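Local coordinates for beta-galactosidase (Bacteroides thetaiotaomicron, PDB 5MUJ), which binds the chain B oligosaccharide of the plant pectin rhamnogalacturonan II and is probably an arabinofuranosidase that helps a gut bacterium degrade it, at residues Q198-L203 with Y226-R231; L190-K195 with L203-S208. All coordinates share one frame; numbering follows the deposited sequence.

In the fold
The chain folds as a five-bladed beta-propeller, and both interactions belong to one blade, whose strands run 204-212, 222-231, 238-247 and 254-255. The long loop that leaves strand 183-184 of the preceding blade supplies segment 190-195 and then 198-203, whose last residue, Leu203, is shared by both contacts and leads into strand 204-212. Interaction 1 presses the later part of this loop onto strand 222-231; interaction 2 sets its earlier part against the start of strand 204-212, so the segments alternate along the chain. The centres lie about 7 Å apart, joined by strand pairing that includes Asn227 O to Tyr206 N at 2.9 Å. Both reach the fucose-derived sugar 8PK, linking the inter-blade loop to the glycan pocket.

Interaction 1 (Q198-L203 with Y226-R231); sequences QWWEKL and YNAGGR. With 8PK (4-O-[(1R)-1-hydroxyethyl]-2-O-methyl-alpha-L-fucopyranose), chain B.
Tyr226 donates its hydroxyl hydrogen to Glu201, with OH to OE1 at 2.7 Å. The donor stands 48° above the carboxylate plane, while OE1 sits at the edge of the phenol ring and in its plane. Over one face of that ring comes Trp200, its CH2 offset toward the rim and 3.5 Å from Tyr226 CZ; the two ring planes meet obliquely, at 51°. The same indole sets CZ3 against the methyl of Ala228, CB, at 3.6 Å. Glu201 CB touches this methyl as well and lies over the centre of the Trp200 ring, so it packs against both the Ala228 methyl and the indole, while the carboxylate goes on to Tyr226.

Farther along the strand the backbones take over. Leu203 N bonds to Gly229 O at 3.0 Å, and Leu203 CD1 rests on Gly230 CA. Gly230 lets the loop come close: its CA sends a C-H toward Trp199 O, 3.6 Å away. One water accepts from Arg231 N and donates to Trp199 O.

A second shell fixes the first. Glu201 CG lies between its own backbone N and carbonyl carbon (chi1 67°), and the extended chain beyond it brings OE2 to Gln198 N at 2.9 Å; Arg255 adds a salt bridge to OE2. Trp200 NE1 bonds in its ring plane to Gln198 OE1, which also receives Asn259 ND2, pinning the indole's rotation.

Gly229 CA, 3.6 Å from C7 of 8PK, and Leu203 bring the second strand of a propeller blade and the inter-blade loop to the glycan pocket.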
loop_
_atom_site.group_PDB
_atom_site.type_symbol
_atom_site.label_atom_id
_atom_site.label_comp_id
_atom_site.label_asym_id
_atom_site.label_seq_id
_atom_site.Cartn_x
_atom_site.Cartn_y
_atom_site.Cartn_z
ATOM N N GLN A 198 14.618 14.972 -0.838
ATOM C CA GLN A 198 14.765 15.374 0.556
ATOM C C GLN A 198 15.402 14.272 1.420
ATOM O O GLN A 198 15.503 13.104 0.993
ATOM C CB GLN A 198 13.401 15.766 1.093
ATOM C CG GLN A 198 12.787 16.964 0.387
ATOM C CD GLN A 198 11.308 17.099 0.663
ATOM O OE1 GLN A 198 10.595 16.090 0.703
ATOM N NE2 GLN A 198 10.833 18.324 0.847
ATOM N N TRP A 199 15.863 14.640 2.625
ATOM C CA TRP A 199 16.588 13.698 3.485
ATOM C C TRP A 199 15.864 12.365 3.727
ATOM O O TRP A 199 16.485 11.320 3.732
ATOM C CB TRP A 199 16.965 14.343 4.842
ATOM C CG TRP A 199 15.796 14.756 5.764
ATOM C CD1 TRP A 199 15.178 15.983 5.817
ATOM C CD2 TRP A 199 15.085 13.922 6.719
ATOM N NE1 TRP A 199 14.223 15.992 6.777
ATOM C CE2 TRP A 199 14.122 14.736 7.332
ATOM C CE3 TRP A 199 15.236 12.603 7.156
ATOM C CZ2 TRP A 199 13.243 14.239 8.314
ATOM C CZ3 TRP A 199 14.392 12.127 8.113
ATOM C CH2 TRP A 199 13.419 12.943 8.705
ATOM N N TRP A 200 14.567 12.452 3.932
ATOM C CA TRP A 200 13.743 11.288 4.328
ATOM C C TRP A 200 13.529 10.223 3.261
ATOM O O TRP A 200 13.001 9.138 3.570
ATOM C CB TRP A 200 12.426 11.832 4.835
ATOM C CG TRP A 200 11.557 12.342 3.750
ATOM C CD1 TRP A 200 11.568 13.574 3.205
ATOM C CD2 TRP A 200 10.512 11.620 3.066
ATOM N NE1 TRP A 200 10.653 13.684 2.213
ATOM C CE2 TRP A 200 9.971 12.493 2.104
ATOM C CE3 TRP A 200 10.019 10.317 3.148
ATOM C CZ2 TRP A 200 8.932 12.110 1.237
ATOM C CZ3 TRP A 200 8.977 9.945 2.292
ATOM C CH2 TRP A 200 8.454 10.831 1.354
ATOM N N GLU A 201 13.928 10.516 2.027
ATOM C CA GLU A 201 13.722 9.625 0.877
ATOM C C GLU A 201 15.041 9.334 0.152
ATOM O O GLU A 201 15.021 8.861 -0.939
ATOM C CB GLU A 201 12.698 10.255 -0.082
ATOM C CG GLU A 201 13.225 11.518 -0.753
ATOM C CD GLU A 201 12.280 12.191 -1.706
ATOM O OE1 GLU A 201 11.544 11.475 -2.423
ATOM O OE2 GLU A 201 12.322 13.453 -1.776
ATOM N N LYS A 202 16.209 9.658 0.735
ATOM C CA LYS A 202 17.512 9.477 0.019
ATOM C C LYS A 202 17.963 8.047 -0.222
ATOM O O LYS A 202 18.715 7.827 -1.141
ATOM C CB LYS A 202 18.688 10.219 0.686
ATOM C CG LYS A 202 18.554 11.710 0.713
ATOM C CD LYS A 202 18.718 12.373 -0.630
ATOM C CE LYS A 202 18.618 13.881 -0.465
ATOM N NZ LYS A 202 19.915 14.472 -0.002
ATOM N N LEU A 203 17.482 7.089 0.589
ATOM C CA LEU A 203 17.943 5.706 0.486
ATOM C C LEU A 203 17.217 4.915 -0.624
ATOM O O LEU A 203 17.830 4.206 -1.418
ATOM C CB LEU A 203 17.810 4.996 1.837
ATOM C CG LEU A 203 18.668 5.645 2.941
ATOM C CD1 LEU A 203 18.434 5.041 4.329
ATOM C CD2 LEU A 203 20.157 5.584 2.582
ATOM N N TYR A 226 3.546 8.898 -0.164
ATOM C CA TYR A 226 4.535 7.830 -0.361
ATOM C C TYR A 226 5.479 7.677 0.809
ATOM O O TYR A 226 5.702 8.630 1.571
ATOM C CB TYR A 226 5.343 7.998 -1.665
ATOM C CG TYR A 226 6.340 9.149 -1.773
ATOM C CD1 TYR A 226 5.908 10.473 -1.837
ATOM C CD2 TYR A 226 7.692 8.875 -1.919
ATOM C CE1 TYR A 226 6.824 11.510 -2.026
ATOM C CE2 TYR A 226 8.617 9.909 -2.049
ATOM C CZ TYR A 226 8.149 11.216 -2.114
ATOM O OH TYR A 226 9.018 12.287 -2.300
ATOM N N ASN A 227 5.985 6.467 0.999
ATOM C CA ASN A 227 6.968 6.202 2.047
ATOM C C ASN A 227 8.327 5.883 1.421
ATOM O O ASN A 227 8.450 5.504 0.267
ATOM C CB ASN A 227 6.498 5.167 3.118
ATOM C CG ASN A 227 6.111 3.820 2.537
ATOM O OD1 ASN A 227 5.051 3.696 1.902
ATOM N ND2 ASN A 227 6.904 2.786 2.847
ATOM N N ALA A 228 9.379 6.216 2.166
ATOM C CA ALA A 228 10.739 6.142 1.658
ATOM C C ALA A 228 11.656 6.018 2.856
ATOM O O ALA A 228 11.232 6.303 3.945
ATOM C CB ALA A 228 11.064 7.406 0.871
ATOM N N GLY A 229 12.892 5.561 2.619
ATOM C CA GLY A 229 13.903 5.391 3.653
ATOM C C GLY A 229 14.908 6.546 3.639
ATOM O O GLY A 229 15.280 7.012 2.605
ATOM N N GLY A 230 15.283 6.987 4.823
ATOM C CA GLY A 230 16.329 7.999 5.007
ATOM C C GLY A 230 16.766 8.070 6.436
ATOM O O GLY A 230 16.297 7.330 7.308
ATOM N N ARG A 231 17.684 9.013 6.680
ATOM C CA ARG A 231 18.257 9.181 7.988
ATOM C C ARG A 231 17.883 10.548 8.522
ATOM O O ARG A 231 18.100 11.574 7.846
ATOM C CB ARG A 231 19.771 9.090 7.840
ATOM C CG ARG A 231 20.496 8.709 9.098
ATOM C CD ARG A 231 21.909 8.249 8.787
ATOM N NE ARG A 231 21.960 6.883 8.235
ATOM C CZ ARG A 231 22.095 5.758 8.952
ATOM N NH1 ARG A 231 22.192 5.777 10.287
ATOM N NH2 ARG A 231 22.126 4.581 8.325
HETATM O O9 8PK B . 20.081 0.053 0.830
HETATM C C8 8PK B . 18.738 0.522 0.875
HETATM C C10 8PK B . 18.233 0.811 -0.521
HETATM O O4 8PK B . 17.906 -0.440 1.541
HETATM C C4 8PK B . 18.381 -0.803 2.841
HETATM C C5 8PK B . 17.948 -2.223 3.142
HETATM C C6 8PK B . 18.451 -3.205 2.078
HETATM O O5 8PK B . 16.507 -2.285 3.233
HETATM C C3 8PK B . 17.865 0.156 3.909
HETATM O O3 8PK B . 18.252 1.513 3.669
HETATM C C2 8PK B . 16.357 0.075 3.938
HETATM O O2 8PK B . 15.890 0.953 4.971
HETATM C C7 8PK B . 15.210 2.121 4.488
HETATM C C1 8PK B . 15.914 -1.371 4.172
HETATM O O HOH W 1 19.042 10.225 4.651
#

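Interaction 2 (L190-K195 with L203-S208); sequences LSIHDK and LTQYKS. With 8PK (4-O-[(1R)-1-hydroxyethyl]-2-O-methyl-alpha-L-fucopyranose), chain B.
Gln205 and Ile192 carry a buried contact, part polar and part apolar, between a turn in the inter-blade loop and the first strand of a beta-propeller blade, 204-212. The touching parts run nearly antiparallel (163° between their directions), yet this is not strand pairing: the nearest CA atoms, of Ile192 and Thr204, stand 6.3 Å apart, and the bond across comes from a side chain. The backbone of Gln205 instead pairs with Leu165, just ahead of strand 166-172 of the preceding blade.

Gln205 reaches the loop with its chain extended beyond CG. Its NE2 donates to Leu190 O at 3.1 Å, a weak bond bent to 138° at the hydrogen, and the amide lies against the backbone of Ser191, with NE2 3.3 Å from Ser191 CA. Ile192 adds the apolar half. Its CG2 sits against Thr204 CA at 3.7 Å, while CD1 extends toward Leu203 O. CG1 lies between the backbone N and the carbonyl carbon (chi1 75°), over the centre of one face of the His193 ring.

The turn holds its own shape. It is a type I turn from Ser191 to Asp194, and Asp194 OD2 folds back to accept from Ser191 N at 2.9 Å; a salt bridge from Arg255 grips the same oxygen.

Thr204 turns away from the loop, to the other side of the strand from Gln205. Its OG1 donates to Gln205 O and accepts from Leu165 N, which fixes the side chain and leaves CG2 facing 8PK C10 at 3.6 Å. Beyond it, the Tyr206 hydroxyl approaches the pyranose ring, OH to C2 of 8PK 3.3 Å, with the methyl carbon C7 at the edge of the phenol ring, near its plane.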
loop_
_atom_site.group_PDB
_atom_site.type_symbol
_atom_site.label_atom_id
_atom_site.label_comp_id
_atom_site.label_asym_id
_atom_site.label_seq_id
_atom_site.Cartn_x
_atom_site.Cartn_y
_atom_site.Cartn_z
ATOM N N LEU A 190 9.604 10.106 -9.740
ATOM C CA LEU A 190 10.399 10.582 -8.610
ATOM C C LEU A 190 11.522 9.609 -8.422
ATOM O O LEU A 190 11.374 8.403 -8.596
ATOM C CB LEU A 190 9.644 10.689 -7.285
ATOM C CG LEU A 190 8.312 11.454 -7.123
ATOM C CD1 LEU A 190 7.295 11.131 -8.182
ATOM C CD2 LEU A 190 7.721 11.119 -5.772
ATOM N N SER A 191 12.650 10.110 -7.962
ATOM C CA SER A 191 13.792 9.251 -7.725
ATOM C C SER A 191 14.601 9.878 -6.610
ATOM O O SER A 191 14.443 11.069 -6.346
ATOM C CB SER A 191 14.595 9.098 -9.013
ATOM O OG SER A 191 15.970 8.825 -8.773
ATOM N N ILE A 192 15.446 9.067 -5.985
ATOM C CA ILE A 192 16.367 9.522 -4.891
ATOM C C ILE A 192 17.515 10.467 -5.354
ATOM O O ILE A 192 18.115 11.146 -4.539
ATOM C CB ILE A 192 17.013 8.315 -4.141
ATOM C CG1 ILE A 192 18.117 7.652 -5.003
ATOM C CG2 ILE A 192 15.937 7.329 -3.665
ATOM C CD1 ILE A 192 18.949 6.570 -4.378
ATOM N N HIS A 193 17.800 10.412 -6.656
ATOM C CA HIS A 193 18.816 11.174 -7.346
ATOM C C HIS A 193 18.337 12.511 -7.843
ATOM O O HIS A 193 19.162 13.313 -8.298
ATOM C CB HIS A 193 19.322 10.339 -8.510
ATOM C CG HIS A 193 20.010 9.082 -8.085
ATOM N ND1 HIS A 193 20.984 9.058 -7.112
ATOM C CD2 HIS A 193 19.848 7.802 -8.485
ATOM C CE1 HIS A 193 21.409 7.820 -6.942
ATOM N NE2 HIS A 193 20.734 7.038 -7.764
ATOM N N ASP A 194 17.056 12.814 -7.709
ATOM C CA ASP A 194 16.557 14.122 -8.099
ATOM C C ASP A 194 17.260 15.249 -7.298
ATOM O O ASP A 194 17.584 15.087 -6.126
ATOM C CB ASP A 194 15.049 14.239 -7.861
ATOM C CG ASP A 194 14.179 13.225 -8.660
ATOM O OD1 ASP A 194 14.551 12.751 -9.739
ATOM O OD2 ASP A 194 13.034 12.971 -8.187
ATOM N N LYS A 195 17.441 16.398 -7.943
ATOM C CA LYS A 195 18.034 17.616 -7.317
ATOM C C LYS A 195 17.237 18.043 -6.102
ATOM O O LYS A 195 17.789 18.514 -5.129
ATOM C CB LYS A 195 17.950 18.769 -8.315
ATOM N N LEU A 203 17.482 7.089 0.589
ATOM C CA LEU A 203 17.943 5.706 0.486
ATOM C C LEU A 203 17.217 4.915 -0.624
ATOM O O LEU A 203 17.830 4.206 -1.418
ATOM C CB LEU A 203 17.810 4.996 1.837
ATOM C CG LEU A 203 18.668 5.645 2.941
ATOM C CD1 LEU A 203 18.434 5.041 4.329
ATOM C CD2 LEU A 203 20.157 5.584 2.582
ATOM N N THR A 204 15.904 5.067 -0.671
ATOM C CA THR A 204 15.063 4.342 -1.633
ATOM C C THR A 204 13.651 4.823 -1.404
ATOM O O THR A 204 13.298 5.260 -0.317
ATOM C CB THR A 204 15.177 2.805 -1.485
ATOM O OG1 THR A 204 14.194 2.169 -2.309
ATOM C CG2 THR A 204 14.981 2.371 -0.033
ATOM N N GLN A 205 12.854 4.756 -2.451
ATOM C CA GLN A 205 11.426 5.002 -2.349
ATOM C C GLN A 205 10.720 3.666 -2.259
ATOM O O GLN A 205 11.258 2.630 -2.658
ATOM C CB GLN A 205 10.946 5.930 -3.480
ATOM C CG GLN A 205 11.631 7.328 -3.257
ATOM C CD GLN A 205 11.878 8.180 -4.475
ATOM O OE1 GLN A 205 12.187 9.397 -4.340
ATOM N NE2 GLN A 205 11.897 7.579 -5.625
ATOM N N TYR A 206 9.568 3.686 -1.625
ATOM C CA TYR A 206 8.774 2.466 -1.516
ATOM C C TYR A 206 7.329 2.728 -2.064
ATOM O O TYR A 206 7.197 3.310 -3.164
ATOM C CB TYR A 206 8.789 1.926 -0.112
ATOM C CG TYR A 206 10.117 1.436 0.390
ATOM C CD1 TYR A 206 10.615 0.205 -0.010
ATOM C CD2 TYR A 206 10.880 2.183 1.290
ATOM C CE1 TYR A 206 11.794 -0.306 0.467
ATOM C CE2 TYR A 206 12.091 1.695 1.748
ATOM C CZ TYR A 206 12.555 0.474 1.340
ATOM O OH TYR A 206 13.738 -0.005 1.852
ATOM N N LYS A 207 6.270 2.310 -1.350
ATOM C CA LYS A 207 4.880 2.445 -1.898
ATOM C C LYS A 207 4.514 3.915 -2.086
ATOM O O LYS A 207 5.057 4.768 -1.337
ATOM C CB LYS A 207 3.834 1.737 -1.000
ATOM C CG LYS A 207 2.402 2.102 -1.324
ATOM C CD LYS A 207 1.330 1.138 -0.804
ATOM C CE LYS A 207 -0.066 1.617 -1.182
ATOM N NZ LYS A 207 -1.103 0.620 -0.765
ATOM N N SER A 208 3.730 4.222 -3.120
ATOM C CA SER A 208 3.106 5.509 -3.380
ATOM C C SER A 208 1.640 5.320 -3.746
ATOM O O SER A 208 1.252 4.247 -4.210
ATOM C CB SER A 208 3.792 6.190 -4.575
ATOM O OG SER A 208 3.639 5.367 -5.739
HETATM O O9 8PK B . 20.081 0.053 0.830
HETATM C C8 8PK B . 18.738 0.522 0.875
HETATM C C10 8PK B . 18.233 0.811 -0.521
HETATM O O4 8PK B . 17.906 -0.440 1.541
HETATM C C4 8PK B . 18.381 -0.803 2.841
HETATM C C5 8PK B . 17.948 -2.223 3.142
HETATM C C6 8PK B . 18.451 -3.205 2.078
HETATM O O5 8PK B . 16.507 -2.285 3.233
HETATM C C3 8PK B . 17.865 0.156 3.909
HETATM O O3 8PK B . 18.252 1.513 3.669
HETATM C C2 8PK B . 16.357 0.075 3.938
HETATM O O2 8PK B . 15.890 0.953 4.971
HETATM C C7 8PK B . 15.210 2.121 4.488
HETATM C C1 8PK B . 15.914 -1.371 4.172
#